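Local coordinates for pyruvate kinase (Cryptosporidium parvum, PDB 4DRS), which probably catalyses the last step of glycolysis, passing the phosphoryl group of phosphoenolpyruvate to ADP to give pyruvate and ATP, at residues Ser61-Ile66 with Ala96-His101; Lys124-Lys129 with Gly144-Ile149; Asp220-Ala225 with Ser252-Tyr257; Ser236-Gly241 with Asp281-Glu286; Gly500-Ala505 with Met520-Cys525. One frame throughout, in Å; residues are numbered along the deposited sequence.

Contact 1. Residues Ser61-Ile66 with Ala96-His101; sequences SLIGLI and AKARPH
Ile63 and Ile66, about one turn apart on helix 59-68, meet Ala96, Ala98 and Arg99 at and just beyond the end of helix 82-97, where two successive outer helices of the (beta/alpha)8 barrel lie next to each other and the chain turns toward strand 105-109. The apolar contacts come first. Ile63 CD1 lies 3.8 Å from Ala98 CB. Ile66 sends its two branches to different partners: CD1 approaches the backbone at Ala96 CA (4.2 Å), and CG2 touches the aliphatic part of Arg99 at CG (4.0 Å). Farther in, Leu62 carries the same helix pair on by packing against Ile92 and Ala95.

No hydrogen bond joins the two segments, and the polar end of Arg99 is held by other groups. Its NE forms a salt bridge with Asp67, one residue beyond Ile66, which ties the loop to helix 59-68. Its NH1 bonds back to Ala98 O at 2.9 Å, standing above that carbonyl's plane while the oxygen stays within the guanidinium plane. The Arg99 and Ile63 side chains cross at about a right angle, and the methyl CG2 of Ile63 sits over one face of the guanidinium toward the rim, 3.2 Å from Arg99 NH2.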
# COMPACT_ATOMS: atom_id res chain seq x y z
N SER A 61 -41.40 12.48 -27.52
CA SER A 61 -39.95 12.32 -27.62
C SER A 61 -39.24 12.52 -26.29
O SER A 61 -38.28 11.81 -25.97
CB SER A 61 -39.36 13.30 -28.64
OG SER A 61 -39.81 13.00 -29.94
N LEU A 62 -39.71 13.49 -25.51
CA LEU A 62 -39.12 13.78 -24.21
C LEU A 62 -39.33 12.65 -23.21
O LEU A 62 -38.43 12.30 -22.45
CB LEU A 62 -39.62 15.13 -23.68
CG LEU A 62 -39.01 16.34 -24.42
CD1 LEU A 62 -39.87 17.59 -24.24
CD2 LEU A 62 -37.58 16.60 -23.97
N ILE A 63 -40.53 12.06 -23.22
CA ILE A 63 -40.82 10.86 -22.44
C ILE A 63 -39.85 9.75 -22.82
O ILE A 63 -39.25 9.11 -21.94
CB ILE A 63 -42.28 10.40 -22.64
CG1 ILE A 63 -43.25 11.36 -21.97
CG2 ILE A 63 -42.48 8.98 -22.11
CD1 ILE A 63 -44.70 11.12 -22.33
N GLY A 64 -39.68 9.54 -24.12
CA GLY A 64 -38.72 8.58 -24.64
C GLY A 64 -37.32 8.80 -24.09
O GLY A 64 -36.67 7.86 -23.64
N LEU A 65 -36.87 10.06 -24.11
CA LEU A 65 -35.56 10.42 -23.59
C LEU A 65 -35.39 10.10 -22.10
O LEU A 65 -34.31 9.66 -21.68
CB LEU A 65 -35.25 11.90 -23.85
CG LEU A 65 -35.03 12.32 -25.30
CD1 LEU A 65 -34.94 13.84 -25.39
CD2 LEU A 65 -33.79 11.66 -25.90
N ILE A 66 -36.45 10.32 -21.32
CA ILE A 66 -36.46 9.91 -19.92
C ILE A 66 -36.29 8.39 -19.80
O ILE A 66 -35.48 7.91 -19.01
CB ILE A 66 -37.74 10.40 -19.18
CG1 ILE A 66 -37.83 11.93 -19.24
CG2 ILE A 66 -37.76 9.89 -17.74
CD1 ILE A 66 -39.16 12.50 -18.77
N ALA A 96 -42.28 15.11 -17.87
CA ALA A 96 -41.87 14.71 -16.52
C ALA A 96 -43.06 14.27 -15.68
O ALA A 96 -42.94 13.33 -14.90
CB ALA A 96 -41.11 15.84 -15.83
N LYS A 97 -44.19 14.94 -15.86
CA LYS A 97 -45.43 14.56 -15.16
C LYS A 97 -45.89 13.16 -15.55
O LYS A 97 -46.45 12.44 -14.73
CB LYS A 97 -46.55 15.57 -15.41
CG LYS A 97 -46.42 16.83 -14.57
CD LYS A 97 -47.61 17.76 -14.74
CE LYS A 97 -47.47 19.00 -13.86
NZ LYS A 97 -48.70 19.83 -13.86
N ALA A 98 -45.63 12.78 -16.79
CA ALA A 98 -45.98 11.45 -17.29
C ALA A 98 -45.04 10.36 -16.76
O ALA A 98 -45.23 9.18 -17.04
CB ALA A 98 -46.00 11.45 -18.81
N ARG A 99 -44.03 10.78 -16.00
CA ARG A 99 -43.05 9.85 -15.43
C ARG A 99 -42.82 10.14 -13.94
O ARG A 99 -41.75 10.61 -13.56
CB ARG A 99 -41.73 9.91 -16.20
CG ARG A 99 -41.75 9.22 -17.56
CD ARG A 99 -41.81 7.71 -17.43
NE ARG A 99 -41.90 7.02 -18.72
CZ ARG A 99 -43.03 6.84 -19.41
NH1 ARG A 99 -44.19 7.32 -18.96
NH2 ARG A 99 -42.99 6.18 -20.57
N PRO A 100 -43.82 9.82 -13.09
CA PRO A 100 -43.80 10.17 -11.66
C PRO A 100 -42.65 9.54 -10.86
O PRO A 100 -42.29 10.07 -9.80
CB PRO A 100 -45.15 9.65 -11.15
CG PRO A 100 -45.51 8.55 -12.09
CD PRO A 100 -45.01 9.02 -13.43
N HIS A 101 -42.09 8.44 -11.36
CA HIS A 101 -40.95 7.80 -10.70
C HIS A 101 -39.61 8.33 -11.17
O HIS A 101 -38.56 7.78 -10.83
CB HIS A 101 -41.00 6.28 -10.87
CG HIS A 101 -42.17 5.62 -10.16
ND1 HIS A 101 -42.57 5.98 -8.92
CD2 HIS A 101 -43.02 4.58 -10.57
CE1 HIS A 101 -43.62 5.22 -8.56
NE2 HIS A 101 -43.90 4.37 -9.56

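Contact 2. Residues Lys124-Lys129 with Gly144-Ile149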
# COMPACT_ATOMS: atom_id res chain seq x y z
N LYS A 124 -31.16 30.67 -48.49
CA LYS A 124 -30.45 29.53 -49.06
C LYS A 124 -28.93 29.60 -48.85
O LYS A 124 -28.33 30.65 -49.08
CB LYS A 124 -30.78 29.37 -50.55
CG LYS A 124 -32.23 28.97 -50.84
CD LYS A 124 -32.58 27.61 -50.24
CE LYS A 124 -34.05 27.27 -50.42
NZ LYS A 124 -34.36 26.86 -51.82
N PRO A 125 -28.31 28.48 -48.42
CA PRO A 125 -26.88 28.38 -48.10
C PRO A 125 -25.95 28.74 -49.26
O PRO A 125 -26.34 28.64 -50.42
CB PRO A 125 -26.69 26.91 -47.71
CG PRO A 125 -27.87 26.20 -48.28
CD PRO A 125 -29.00 27.19 -48.19
N ILE A 126 -24.72 29.15 -48.93
CA ILE A 126 -23.76 29.65 -49.92
C ILE A 126 -22.34 29.11 -49.73
O ILE A 126 -21.83 29.02 -48.61
CB ILE A 126 -23.72 31.20 -49.95
CG1 ILE A 126 -25.12 31.77 -50.25
CG2 ILE A 126 -22.73 31.70 -50.99
CD1 ILE A 126 -25.30 33.23 -49.89
N GLU A 127 -21.70 28.74 -50.85
CA GLU A 127 -20.33 28.24 -50.86
C GLU A 127 -19.35 29.31 -51.34
O GLU A 127 -19.74 30.23 -52.06
CB GLU A 127 -20.21 27.02 -51.78
CG GLU A 127 -21.22 25.91 -51.51
CD GLU A 127 -21.01 24.70 -52.39
OE1 GLU A 127 -21.06 24.85 -53.64
OE2 GLU A 127 -20.80 23.60 -51.85
N LEU A 128 -18.08 29.17 -50.96
CA LEU A 128 -17.04 30.11 -51.37
C LEU A 128 -15.81 29.42 -51.95
O LEU A 128 -15.52 28.26 -51.63
CB LEU A 128 -16.65 31.03 -50.21
CG LEU A 128 -17.70 31.94 -49.57
CD1 LEU A 128 -17.05 32.85 -48.55
CD2 LEU A 128 -18.45 32.78 -50.59
N LYS A 129 -15.09 30.14 -52.81
CA LYS A 129 -13.88 29.64 -53.46
C LYS A 129 -12.67 30.50 -53.09
O LYS A 129 -12.77 31.73 -53.04
CB LYS A 129 -14.08 29.61 -54.98
CG LYS A 129 -13.00 28.85 -55.75
CD LYS A 129 -13.21 28.95 -57.25
CE LYS A 129 -12.11 28.24 -58.01
NZ LYS A 129 -12.28 28.36 -59.48
N GLY A 144 -27.07 38.43 -46.45
CA GLY A 144 -25.73 38.34 -47.03
C GLY A 144 -25.61 37.35 -48.17
O GLY A 144 -26.09 36.22 -48.08
N ASN A 145 -24.96 37.78 -49.25
CA ASN A 145 -24.73 36.93 -50.41
C ASN A 145 -23.37 36.22 -50.38
O ASN A 145 -22.80 36.01 -49.30
CB ASN A 145 -24.91 37.73 -51.72
CG ASN A 145 -24.15 39.04 -51.73
OD1 ASN A 145 -22.98 39.10 -51.37
ND2 ASN A 145 -24.82 40.10 -52.16
N SER A 146 -22.86 35.87 -51.56
CA SER A 146 -21.58 35.18 -51.71
C SER A 146 -20.40 36.16 -51.67
O SER A 146 -19.24 35.75 -51.76
CB SER A 146 -21.57 34.40 -53.02
OG SER A 146 -20.41 33.59 -53.14
N GLU A 147 -20.71 37.45 -51.54
CA GLU A 147 -19.70 38.50 -51.62
C GLU A 147 -19.63 39.34 -50.34
O GLU A 147 -18.55 39.77 -49.94
CB GLU A 147 -19.97 39.40 -52.83
CG GLU A 147 -20.08 38.66 -54.16
CD GLU A 147 -20.92 39.40 -55.18
OE1 GLU A 147 -20.53 40.51 -55.59
OE2 GLU A 147 -21.97 38.85 -55.59
N CYS A 148 -20.79 39.55 -49.71
CA CYS A 148 -20.86 40.35 -48.48
C CYS A 148 -21.79 39.71 -47.45
O CYS A 148 -23.02 39.85 -47.53
CB CYS A 148 -21.31 41.78 -48.80
SG CYS A 148 -21.54 42.84 -47.36
N ILE A 149 -21.20 39.01 -46.48
CA ILE A 149 -21.96 38.42 -45.37
C ILE A 149 -22.04 39.37 -44.17
O ILE A 149 -21.38 40.41 -44.13
CB ILE A 149 -21.41 37.04 -44.93
CG1 ILE A 149 -19.95 37.15 -44.46
CG2 ILE A 149 -21.56 36.02 -46.05
CD1 ILE A 149 -19.50 36.01 -43.57
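Ile126 and Ser146 are the closest residues across the contact, their CA atoms 6.2 Å apart, and no hydrogen bond links the two backbones. The side chains of Ile126 and Leu128 bridge the gap instead. Ile126 points at the opposite segment and touches it with both branches: CG2 meets Ser146 CB at 3.6 Å, while CD1 reaches the turn backbone, 3.6 Å from Gly144 O and equally close to the carbonyl carbon of Asn145. From farther along, Leu128 brings CD2 to 3.3 Å from Ser146 OG. That hydroxyl is anti to the backbone N (chi1 -173°), which sets it beside Leu128 and leaves OG 3.6 Å from Glu127 O.

The two segments belong to the small beta-rich domain inserted after the third barrel strand, which in pyruvate kinases acts as a lid over the active site. Strand 126-127 pairs with strand 194-195, and strand 148-150 forms one edge of a mixed sheet, next to strand 133-137. The bend leading into that edge strand is an Asx turn, extended to an Asx motif by a second bond. Asn145 OD1 accepts from two backbone donors, Glu147 N at 2.8 Å and Cys148 N at 2.8 Å, both tilted from the plane of its carbonyl. A weak hydrogen bond from Gln132 NE2 reaches Ser146 O, the carbonyl that Leu128 CD2 also touches.

Contact 3. Residues Asp220-Ala225 with Ser252-Tyr257; sequences DIVDFA and SENTQY
Tyr257 and Asp223 make the one hydrogen bond between helix 215-226 and the loop that follows helix 241-252. These are the third and fourth outer helices of the (beta/alpha)8 barrel, and the contact lies on its surface. From CB, the tyrosine side chain sets out toward helix 215-226, with CG anti to its own carbonyl carbon (chi1 -63°). One long side of the ring passes the helix backbone: CD2 is 3.8 Å from Val222 O, and CE2 follows at 3.7 Å from the same oxygen, with a looser touch on Val222 CG1. CE2 and CZ then come near the carboxylate, and at the tip OH donates to Asp223 OD1 over 3.0 Å. It meets that oxygen nearly along its C-O axis, while the carboxylate and ring planes stand 72° apart. Over one face of the ring, toward its rim, lies CG of the preceding Gln256.

Val222 supplies the remaining contact, crossing the Asn254 amide at about a right angle with both methyls against it: CG1 is 3.5 Å from Asn254 OD1 and CG2 is 3.7 Å from Asn254 CG. The amide is held at both its nitrogen and its oxygen. Its ND2 bonds to Ile250 O in helix 241-252, and its OD1 accepts from Gln256 NE2 at 3.3 Å, in the carbonyl plane on a lone pair. The helix side has a wider pi-type turn at 221-225, where Ala225 N bonds to Asp220 O. Donation from the phenol would be expected to favour the charged form of Asp223, and the two amide bonds hold Asn254 in place while the Val222 methyls pack against it.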
# COMPACT_ATOMS: atom_id res chain seq x y z
N ASP A 220 -31.84 36.38 -20.10
CA ASP A 220 -32.18 34.96 -20.05
C ASP A 220 -32.08 34.39 -18.64
O ASP A 220 -32.89 33.54 -18.26
CB ASP A 220 -31.28 34.17 -21.00
CG ASP A 220 -31.48 34.53 -22.46
OD1 ASP A 220 -32.61 34.95 -22.82
OD2 ASP A 220 -30.52 34.40 -23.24
N ILE A 221 -31.09 34.84 -17.87
CA ILE A 221 -30.90 34.36 -16.51
C ILE A 221 -32.06 34.79 -15.61
O ILE A 221 -32.67 33.95 -14.94
CB ILE A 221 -29.55 34.83 -15.91
CG1 ILE A 221 -28.38 34.07 -16.55
CG2 ILE A 221 -29.53 34.65 -14.40
CD1 ILE A 221 -27.02 34.72 -16.36
N VAL A 222 -32.36 36.09 -15.63
CA VAL A 222 -33.41 36.66 -14.79
C VAL A 222 -34.80 36.27 -15.29
O VAL A 222 -35.61 35.76 -14.52
CB VAL A 222 -33.30 38.20 -14.71
CG1 VAL A 222 -34.45 38.78 -13.90
CG2 VAL A 222 -31.96 38.61 -14.11
N ASP A 223 -35.06 36.51 -16.58
CA ASP A 223 -36.41 36.39 -17.13
C ASP A 223 -36.77 35.02 -17.67
O ASP A 223 -37.87 34.83 -18.20
CB ASP A 223 -36.65 37.45 -18.21
CG ASP A 223 -36.83 38.84 -17.63
OD1 ASP A 223 -37.50 38.97 -16.58
OD2 ASP A 223 -36.30 39.80 -18.22
N PHE A 224 -35.86 34.06 -17.55
CA PHE A 224 -36.20 32.68 -17.91
C PHE A 224 -35.82 31.69 -16.81
O PHE A 224 -36.70 31.05 -16.23
CB PHE A 224 -35.59 32.29 -19.26
CG PHE A 224 -36.29 31.15 -19.92
CD1 PHE A 224 -37.23 31.38 -20.92
CD2 PHE A 224 -36.02 29.84 -19.54
CE1 PHE A 224 -37.89 30.32 -21.53
CE2 PHE A 224 -36.68 28.77 -20.15
CZ PHE A 224 -37.61 29.01 -21.15
N ALA A 225 -34.52 31.58 -16.52
CA ALA A 225 -34.02 30.66 -15.49
C ALA A 225 -34.61 30.93 -14.10
O ALA A 225 -35.12 30.02 -13.45
CB ALA A 225 -32.50 30.68 -15.44
N SER A 252 -28.74 37.07 -6.53
CA SER A 252 -29.10 37.69 -5.24
C SER A 252 -29.90 39.00 -5.37
O SER A 252 -30.66 39.33 -4.47
CB SER A 252 -27.86 37.88 -4.36
OG SER A 252 -27.02 38.91 -4.84
N GLU A 253 -29.73 39.72 -6.48
CA GLU A 253 -30.44 40.99 -6.72
C GLU A 253 -31.75 40.82 -7.49
O GLU A 253 -32.41 41.81 -7.82
CB GLU A 253 -29.57 41.95 -7.53
CG GLU A 253 -28.32 42.46 -6.85
CD GLU A 253 -27.37 43.07 -7.85
OE1 GLU A 253 -27.49 42.78 -9.06
OE2 GLU A 253 -26.49 43.84 -7.43
N ASN A 254 -32.10 39.59 -7.81
CA ASN A 254 -33.30 39.30 -8.58
C ASN A 254 -34.11 38.20 -7.93
O ASN A 254 -34.00 37.03 -8.30
CB ASN A 254 -32.95 38.95 -10.03
CG ASN A 254 -32.53 40.17 -10.83
OD1 ASN A 254 -33.37 40.88 -11.38
ND2 ASN A 254 -31.23 40.41 -10.90
N THR A 255 -34.92 38.59 -6.96
CA THR A 255 -35.74 37.66 -6.19
C THR A 255 -37.22 38.00 -6.38
O THR A 255 -38.08 37.50 -5.64
CB THR A 255 -35.39 37.71 -4.69
OG1 THR A 255 -35.63 39.04 -4.19
CG2 THR A 255 -33.92 37.35 -4.45
N GLN A 256 -37.51 38.84 -7.37
CA GLN A 256 -38.89 39.26 -7.65
C GLN A 256 -39.82 38.11 -8.05
O GLN A 256 -41.04 38.22 -7.91
CB GLN A 256 -38.94 40.39 -8.70
CG GLN A 256 -38.56 39.99 -10.13
CD GLN A 256 -37.06 40.02 -10.36
OE1 GLN A 256 -36.28 39.51 -9.56
NE2 GLN A 256 -36.64 40.63 -11.48
N TYR A 257 -39.24 37.01 -8.54
CA TYR A 257 -40.03 35.87 -8.98
C TYR A 257 -40.14 34.77 -7.92
O TYR A 257 -40.74 33.73 -8.17
CB TYR A 257 -39.50 35.31 -10.30
CG TYR A 257 -39.58 36.28 -11.45
CD1 TYR A 257 -40.82 36.75 -11.91
CD2 TYR A 257 -38.42 36.74 -12.09
CE1 TYR A 257 -40.90 37.64 -12.96
CE2 TYR A 257 -38.50 37.63 -13.15
CZ TYR A 257 -39.74 38.08 -13.58
OH TYR A 257 -39.83 38.97 -14.63

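Contact 4. Residues Ser236-Gly241 with Asp281-Glu286; sequences SFVQNG and DSICSE
Val238 and Ile283 slide past each other in opposite directions, bringing Val238 CG1 to 3.6 Å from Ile283 CG2. The valine methyl is anti to its backbone N (chi1 174°), which turns it to the isoleucine. The other branch of Ile283 reaches the loop backbone: CG1 lies 3.7 Å from Asn240 CA, and CD1 ends 3.6 Å from Gln239 C. Ile283 therefore touches four consecutive residues, Val238 to Gly241.

This is a packing of neighbouring units in the (beta/alpha)8 barrel. Segment 236-241 connects the fourth strand, 232-235, to helix 241-252, and segment 281-286 lies in helix 280-286, in the connection after the fifth strand, 266-271. Ser269 of that strand touches both side chains.

At Gly241 the two backbones draw close, its CA 4.7 Å from that of Ile283, and the glycine leaves room for two helix side chains. Ser282 turns its hydroxyl to this end, and Glu286 lays CG 3.8 Å from Gly241 CA, with a bend at chi2 (-90°) that turns CD. Asn240 occupies the N-cap of helix 241-252, its side chain bonding to a backbone N just inside. A water accepts from Gly241 N at 3.2 Å and is also bonded to Ser282 OG at 2.7 Å. The contact thus combines an apolar pair with a polar edge, where the water links the start of one helix to the side of the other.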
# COMPACT_ATOMS: atom_id res chain seq x y z
N SER A 236 -21.55 29.93 -20.19
CA SER A 236 -20.59 29.75 -21.29
C SER A 236 -19.36 30.65 -21.19
O SER A 236 -19.47 31.82 -20.81
CB SER A 236 -21.27 29.97 -22.65
OG SER A 236 -22.25 28.98 -22.90
N PHE A 237 -18.21 30.09 -21.54
CA PHE A 237 -16.92 30.82 -21.61
C PHE A 237 -16.51 31.56 -20.34
O PHE A 237 -16.04 32.69 -20.41
CB PHE A 237 -16.90 31.79 -22.81
CG PHE A 237 -16.74 31.12 -24.14
CD1 PHE A 237 -15.47 30.91 -24.68
CD2 PHE A 237 -17.85 30.69 -24.87
CE1 PHE A 237 -15.31 30.29 -25.91
CE2 PHE A 237 -17.70 30.07 -26.10
CZ PHE A 237 -16.42 29.86 -26.62
N VAL A 238 -16.69 30.93 -19.18
CA VAL A 238 -16.20 31.50 -17.92
C VAL A 238 -14.68 31.54 -17.96
O VAL A 238 -14.04 30.59 -18.43
CB VAL A 238 -16.71 30.69 -16.71
CG1 VAL A 238 -16.09 31.20 -15.41
CG2 VAL A 238 -18.22 30.78 -16.63
N GLN A 239 -14.10 32.64 -17.49
CA GLN A 239 -12.65 32.85 -17.59
C GLN A 239 -11.96 33.14 -16.26
O GLN A 239 -10.74 33.02 -16.15
CB GLN A 239 -12.36 33.96 -18.60
CG GLN A 239 -12.75 33.59 -20.02
CD GLN A 239 -12.48 34.69 -21.03
OE1 GLN A 239 -12.40 34.42 -22.23
NE2 GLN A 239 -12.35 35.93 -20.56
N ASN A 240 -12.75 33.53 -15.25
CA ASN A 240 -12.24 33.76 -13.90
C ASN A 240 -13.38 33.76 -12.88
O ASN A 240 -14.55 33.81 -13.26
CB ASN A 240 -11.45 35.07 -13.82
CG ASN A 240 -12.12 36.19 -14.60
OD1 ASN A 240 -13.23 36.61 -14.28
ND2 ASN A 240 -11.44 36.67 -15.63
N GLY A 241 -13.02 33.71 -11.60
CA GLY A 241 -13.99 33.71 -10.50
C GLY A 241 -14.93 34.90 -10.50
O GLY A 241 -16.05 34.81 -9.99
N ASP A 281 -8.82 26.69 -11.00
CA ASP A 281 -8.96 26.54 -9.55
C ASP A 281 -9.91 27.56 -8.94
O ASP A 281 -10.78 27.20 -8.15
CB ASP A 281 -7.58 26.61 -8.87
CG ASP A 281 -6.72 25.40 -9.16
OD1 ASP A 281 -7.25 24.26 -9.18
OD2 ASP A 281 -5.51 25.58 -9.37
N SER A 282 -9.73 28.81 -9.32
CA SER A 282 -10.59 29.91 -8.89
C SER A 282 -12.04 29.68 -9.33
O SER A 282 -12.97 29.79 -8.53
CB SER A 282 -10.03 31.22 -9.45
OG SER A 282 -10.95 32.29 -9.30
N ILE A 283 -12.22 29.33 -10.60
CA ILE A 283 -13.54 29.10 -11.17
C ILE A 283 -14.25 27.92 -10.48
O ILE A 283 -15.39 28.05 -10.04
CB ILE A 283 -13.46 28.88 -12.70
CG1 ILE A 283 -12.88 30.13 -13.38
CG2 ILE A 283 -14.83 28.53 -13.27
CD1 ILE A 283 -12.32 29.90 -14.76
N CYS A 284 -13.54 26.80 -10.38
CA CYS A 284 -14.04 25.60 -9.72
C CYS A 284 -14.43 25.87 -8.27
O CYS A 284 -15.47 25.42 -7.81
CB CYS A 284 -12.99 24.49 -9.78
SG CYS A 284 -13.46 22.95 -8.96
N SER A 285 -13.58 26.61 -7.56
CA SER A 285 -13.82 26.98 -6.17
C SER A 285 -15.06 27.87 -5.99
O SER A 285 -15.76 27.77 -4.98
CB SER A 285 -12.57 27.67 -5.61
OG SER A 285 -12.79 28.15 -4.30
N GLU A 286 -15.33 28.74 -6.97
CA GLU A 286 -16.48 29.64 -6.91
C GLU A 286 -17.79 28.98 -7.34
O GLU A 286 -18.86 29.36 -6.88
CB GLU A 286 -16.24 30.89 -7.77
CG GLU A 286 -14.97 31.67 -7.45
CD GLU A 286 -15.18 32.74 -6.41
OE1 GLU A 286 -15.55 32.42 -5.26
OE2 GLU A 286 -14.94 33.92 -6.74
O HOH W 1 -9.91 34.27 -10.88

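Contact 5. Residues Gly500-Ala505 with Met520-Cys525; sequences GDFAIA and MKIVRC
Ala503 and Val523 face each other as a hydrogen-bonded pair of two antiparallel strands, Val523 N giving to Ala503 O at 2.9 Å and Ala503 N to Val523 O at 3.0 Å. Ala505 and Lys521 repeat the arrangement, with Ala505 N 2.7 Å from Lys521 O. Beyond the strand end, Cys525 N bonds almost straight to Asp501 O, and Gly500 N to Cys525 O. The strand directions are 155° apart.

Side chains of the non-hydrogen-bonded pairs share the opposite face. Ile504 and Ile522 lie side by side, pointing the same way, with Ile504 CD1 3.5 Å from Ile522 CG1. Phe502 and Arg524 cross obliquely, ring and guanidinium planes 56° apart. Phe502 CZ comes within 3.4 Å of Arg524 NH2, while Val523 O lies at the ring edge, in its plane. The arginine chain is bent at chi3 (-77°), which turns NE toward the Phe502 ring.

Farther out, helix 408-422 packs on the isoleucine face through Ser419, and helix 480-493 on the alanine face, with Leu488 against Ala503 and Ile484 against Ala505. Strand 502-506 also bonds to strand 427-431, so the pair forms the end, within this chain, of the C-terminal alpha/beta domain's sheet. Met520 and Lys521 pair antiparallel with a strand of the second subunit, and Ile412 of that subunit packs on Ile522. Around Ala503-Ala505 backbone N-H and C=O groups are thus paired among apolar side chains, the Arg524 end is more open, and the last strand carries the sheet into the neighbouring subunit.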
# COMPACT_ATOMS: atom_id res chain seq x y z
N GLY A 500 -34.07 -8.80 3.68
CA GLY A 500 -32.87 -9.32 4.32
C GLY A 500 -31.59 -8.56 3.99
O GLY A 500 -30.59 -8.71 4.69
N ASP A 501 -31.63 -7.74 2.94
CA ASP A 501 -30.49 -6.90 2.56
C ASP A 501 -30.32 -5.70 3.50
O ASP A 501 -31.30 -5.19 4.06
CB ASP A 501 -30.63 -6.40 1.12
CG ASP A 501 -30.45 -7.50 0.08
OD1 ASP A 501 -29.88 -8.56 0.41
OD2 ASP A 501 -30.88 -7.30 -1.07
N PHE A 502 -29.08 -5.26 3.66
CA PHE A 502 -28.79 -4.09 4.48
C PHE A 502 -28.84 -2.80 3.67
O PHE A 502 -28.54 -2.78 2.47
CB PHE A 502 -27.42 -4.22 5.15
CG PHE A 502 -27.36 -5.28 6.21
CD1 PHE A 502 -28.10 -5.16 7.39
CD2 PHE A 502 -26.56 -6.40 6.05
CE1 PHE A 502 -28.05 -6.14 8.37
CE2 PHE A 502 -26.50 -7.38 7.03
CZ PHE A 502 -27.24 -7.25 8.19
N ALA A 503 -29.24 -1.73 4.35
CA ALA A 503 -29.14 -0.37 3.83
C ALA A 503 -28.59 0.53 4.92
O ALA A 503 -28.87 0.33 6.10
CB ALA A 503 -30.50 0.12 3.36
N ILE A 504 -27.80 1.51 4.51
CA ILE A 504 -27.32 2.54 5.43
C ILE A 504 -28.29 3.71 5.37
O ILE A 504 -28.57 4.23 4.29
CB ILE A 504 -25.90 3.03 5.08
CG1 ILE A 504 -24.93 1.85 4.89
CG2 ILE A 504 -25.39 4.02 6.12
CD1 ILE A 504 -24.73 0.96 6.10
N ALA A 505 -28.81 4.10 6.52
CA ALA A 505 -29.66 5.28 6.62
C ALA A 505 -28.89 6.44 7.23
O ALA A 505 -28.28 6.29 8.29
CB ALA A 505 -30.91 4.97 7.43
N MET A 520 -26.07 8.38 11.59
CA MET A 520 -25.98 7.24 10.68
C MET A 520 -26.47 5.96 11.37
O MET A 520 -26.11 5.70 12.52
CB MET A 520 -24.53 7.05 10.22
CG MET A 520 -24.36 6.13 9.03
SD MET A 520 -22.86 5.13 9.13
CE MET A 520 -23.44 3.76 10.13
N LYS A 521 -27.30 5.19 10.68
CA LYS A 521 -27.69 3.86 11.16
C LYS A 521 -27.71 2.82 10.05
O LYS A 521 -27.76 3.16 8.87
CB LYS A 521 -29.03 3.89 11.92
CG LYS A 521 -30.23 4.37 11.12
CD LYS A 521 -31.54 3.94 11.77
CE LYS A 521 -31.91 4.78 12.99
NZ LYS A 521 -32.30 6.17 12.63
N ILE A 522 -27.64 1.55 10.44
CA ILE A 522 -27.75 0.45 9.49
C ILE A 522 -29.04 -0.31 9.75
O ILE A 522 -29.23 -0.86 10.84
CB ILE A 522 -26.53 -0.50 9.55
CG1 ILE A 522 -25.23 0.31 9.54
CG2 ILE A 522 -26.58 -1.49 8.40
CD1 ILE A 522 -23.97 -0.53 9.52
N VAL A 523 -29.91 -0.34 8.75
CA VAL A 523 -31.21 -1.01 8.86
C VAL A 523 -31.28 -2.22 7.92
O VAL A 523 -30.50 -2.33 6.97
CB VAL A 523 -32.39 -0.05 8.58
CG1 VAL A 523 -32.51 0.98 9.68
CG2 VAL A 523 -32.24 0.63 7.22
N ARG A 524 -32.23 -3.12 8.20
CA ARG A 524 -32.46 -4.27 7.34
C ARG A 524 -33.79 -4.11 6.59
O ARG A 524 -34.80 -3.72 7.18
CB ARG A 524 -32.46 -5.57 8.16
CG ARG A 524 -32.36 -6.84 7.33
CD ARG A 524 -32.59 -8.07 8.18
NE ARG A 524 -31.42 -8.40 8.99
CZ ARG A 524 -30.48 -9.27 8.63
NH1 ARG A 524 -30.56 -9.91 7.47
NH2 ARG A 524 -29.45 -9.50 9.44
N CYS A 525 -33.76 -4.39 5.29
CA CYS A 525 -34.94 -4.28 4.44
C CYS A 525 -35.99 -5.34 4.78
O CYS A 525 -35.72 -6.54 4.65
CB CYS A 525 -34.55 -4.37 2.97
SG CYS A 525 -35.96 -4.43 1.85

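In the fold
The five contacts sample three parts of the subunit. Contacts 1, 3 and 4 belong to the catalytic barrel, contacts 1 and 3 on its surface and contact 4 at the loop after the fourth strand; contact 2 is in the inserted lid domain and contact 5 in the C-terminal domain at a subunit interface. Contacts 3 and 4 are the closest neighbours, about 8 Å between nearest atoms. Their segments alternate along the chain, and helix 241-252 leads from the loop of contact 4 to that of contact 3. Contacts 2 and 5 mark opposite ends, their centres 67 Å apart on either side of the chain's centre. All five lie away from the ADP-binding residues Arg74, Asn76, His79 and Arg116.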